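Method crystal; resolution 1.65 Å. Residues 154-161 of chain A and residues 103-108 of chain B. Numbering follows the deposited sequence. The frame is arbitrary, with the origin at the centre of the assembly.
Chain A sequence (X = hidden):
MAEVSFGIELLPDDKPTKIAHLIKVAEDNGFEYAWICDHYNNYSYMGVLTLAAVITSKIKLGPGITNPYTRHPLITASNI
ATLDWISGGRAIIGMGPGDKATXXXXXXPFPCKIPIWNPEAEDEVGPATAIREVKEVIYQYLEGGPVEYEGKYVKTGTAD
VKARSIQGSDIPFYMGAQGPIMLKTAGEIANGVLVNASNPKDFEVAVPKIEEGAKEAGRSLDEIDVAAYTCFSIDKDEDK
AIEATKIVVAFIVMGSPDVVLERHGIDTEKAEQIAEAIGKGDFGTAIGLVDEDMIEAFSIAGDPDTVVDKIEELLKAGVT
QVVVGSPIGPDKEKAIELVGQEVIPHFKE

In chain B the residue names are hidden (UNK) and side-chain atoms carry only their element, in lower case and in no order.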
# COMPACT_ATOMS: atom_id res chain seq x y z
N VAL A 154 35.70 -7.42 -2.74
CA VAL A 154 35.18 -6.07 -2.73
C VAL A 154 36.12 -5.19 -1.93
O VAL A 154 36.61 -5.59 -0.86
CB VAL A 154 33.72 -5.99 -2.11
CG1 VAL A 154 33.68 -6.55 -0.68
CG2 VAL A 154 33.26 -4.55 -2.12
N LYS A 155 36.39 -4.01 -2.47
CA LYS A 155 37.20 -3.03 -1.77
C LYS A 155 36.41 -1.72 -1.87
O LYS A 155 36.15 -1.24 -2.95
CB LYS A 155 38.60 -2.86 -2.40
CG LYS A 155 39.39 -1.75 -1.68
CD LYS A 155 40.80 -1.57 -2.30
CE LYS A 155 41.52 -0.39 -1.61
NZ LYS A 155 42.95 -0.30 -2.00
N THR A 156 36.02 -1.17 -0.74
CA THR A 156 35.26 0.08 -0.76
C THR A 156 36.18 1.25 -0.45
O THR A 156 37.36 1.07 -0.09
CB THR A 156 34.19 0.09 0.34
OG1 THR A 156 34.80 0.19 1.63
CG2 THR A 156 33.35 -1.18 0.30
N GLY A 157 35.63 2.45 -0.62
CA GLY A 157 36.32 3.66 -0.20
C GLY A 157 35.71 3.89 1.18
O GLY A 157 35.35 2.94 1.87
N THR A 158 35.61 5.13 1.65
CA THR A 158 34.99 5.39 2.95
C THR A 158 33.55 5.69 2.61
O THR A 158 33.19 6.80 2.26
CB THR A 158 35.67 6.57 3.64
OG1 THR A 158 37.02 6.17 3.91
CG2 THR A 158 34.97 6.92 4.92
N ALA A 159 32.71 4.67 2.76
CA ALA A 159 31.32 4.79 2.34
C ALA A 159 30.35 5.14 3.46
O ALA A 159 29.93 4.26 4.20
CB ALA A 159 30.90 3.49 1.68
N ASP A 160 30.01 6.43 3.59
CA ASP A 160 29.10 6.83 4.62
C ASP A 160 27.72 6.28 4.28
O ASP A 160 27.45 5.89 3.13
CB ASP A 160 29.10 8.35 4.77
CG ASP A 160 28.57 9.05 3.55
OD1 ASP A 160 28.96 8.72 2.41
OD2 ASP A 160 27.76 9.98 3.74
N VAL A 161 26.90 6.21 5.31
CA VAL A 161 25.56 5.63 5.19
C VAL A 161 24.53 6.51 5.85
O VAL A 161 24.67 6.87 7.01
CB VAL A 161 25.52 4.26 5.90
CG1 VAL A 161 24.12 3.66 5.79
CG2 VAL A 161 26.55 3.31 5.28
N UNK B 103 30.78 6.98 -6.48
CA UNK B 103 31.66 5.89 -6.90
C UNK B 103 32.95 5.85 -6.08
O UNK B 103 33.40 4.77 -5.69
c UNK B 103 30.87 5.29 -9.24
c UNK B 103 28.90 4.08 -10.84
c UNK B 103 31.21 4.68 -10.44
c UNK B 103 30.23 4.08 -11.24
c UNK B 103 29.52 5.29 -8.85
c UNK B 103 28.54 4.70 -9.64
c UNK B 103 31.93 5.97 -8.41
N UNK B 104 33.52 7.01 -5.74
CA UNK B 104 34.72 6.96 -4.90
C UNK B 104 34.43 6.26 -3.57
O UNK B 104 35.22 5.42 -3.08
c UNK B 104 35.94 9.00 -5.86
o UNK B 104 36.28 8.26 -6.80
c UNK B 104 35.28 8.38 -4.63
o UNK B 104 36.14 10.24 -5.87
N UNK B 105 33.27 6.58 -2.98
CA UNK B 105 32.90 5.98 -1.71
C UNK B 105 32.73 4.48 -1.88
O UNK B 105 33.14 3.73 -1.02
n UNK B 105 28.70 10.34 0.03
c UNK B 105 30.16 9.97 0.02
c UNK B 105 31.58 6.56 -1.17
c UNK B 105 30.24 8.50 -0.38
c UNK B 105 31.66 8.01 -0.66
N UNK B 106 32.14 4.05 -2.99
CA UNK B 106 31.91 2.62 -3.22
C UNK B 106 33.17 1.85 -3.52
O UNK B 106 33.21 0.64 -3.30
c UNK B 106 27.91 0.94 -4.95
s UNK B 106 28.40 2.66 -5.44
c UNK B 106 30.93 2.41 -4.37
c UNK B 106 29.57 3.02 -4.12
N UNK B 107 34.18 2.54 -4.06
CA UNK B 107 35.43 1.89 -4.42
C UNK B 107 35.51 1.65 -5.92
O UNK B 107 36.41 0.97 -6.40
N UNK B 108 34.58 2.20 -6.68
CA UNK B 108 34.59 2.02 -8.12
C UNK B 108 35.29 3.21 -8.76
O UNK B 108 35.18 4.32 -8.27
c UNK B 108 33.00 -0.53 -8.91
c UNK B 108 32.35 0.72 -8.30
c UNK B 108 33.16 1.96 -8.66
c UNK B 108 30.92 0.89 -8.85
O HOH W 1 38.15 -0.27 -4.76

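Position 103 of chain B carries seven side-chain carbons: one, then a ring of six. The ring lies out of reach of the chain A stretch. An all-carbon six-membered ring on a single carbon is phenylalanine, Phe B103. It takes no part in the contact.

Position 104 has two side-chain carbons, the second carrying two oxygens. None of these atoms touches the chain A stretch. This is a short carboxylate, so the residue is Asp B104. Its end leads away from the chain A stretch. The backbone makes the contact instead: the CA of Gly A157 approaches the O of Asp B104 at 3.5 Å, in a CA-H...O geometry.

Position 105 has four carbons in a row ending in nitrogen. The chain passes Ala A159 and Thr A158, and the nitrogen reaches the carboxylate of Asp A160. An unbranched chain with a terminal amine is lysine, Lys B105. Its NZ lies 2.9 Å from OD1 of Asp A160. This is a salt bridge, although the hydrogen bond within it is weak. On the way, CG of Lys B105 lies 3.5 Å from the O of Thr A158.

Position 106 has two carbons, a sulfur and one more carbon, unbranched. None of these atoms touches the chain A stretch. The thioether identifies methionine, Met B106. Its CA-to-CB bond points away from the chain A stretch. Its backbone O lies 3.3 Å from the CA of Thr A156, another CA-H...O contact.

Position 107 has no side-chain atoms, so it is glycine, Gly B107. Its phi is positive, just past the helix. An ideal CB here would lie 2.0 Å from the O of Lys A155 and would also jam against the preceding carbonyl. The bare CA of Gly B107 instead sits 3.5 Å from that O of Lys A155.

Position 108 has four carbons, forked at the second. None of them touches the chain A stretch. This is leucine, Leu B108. Its CA-to-CB bond points away.

Backbone atoms at the end of a helix make the central hydrogen bond and three CA-H...O contacts. The N of Gly A157 donates to the O of Lys B105 at 2.8 Å. Two glycines allow the close approach. A CB on Gly A157 would fall 2.2 Å from the O of Asp B104. One water donates to the O of Gly B107 at 2.7 Å and to the O of Lys A155 at 2.9 Å. The long side chain of Lys B105 extends the contact to Asp A160.

Chain B, residues 103-108: FDKMGL
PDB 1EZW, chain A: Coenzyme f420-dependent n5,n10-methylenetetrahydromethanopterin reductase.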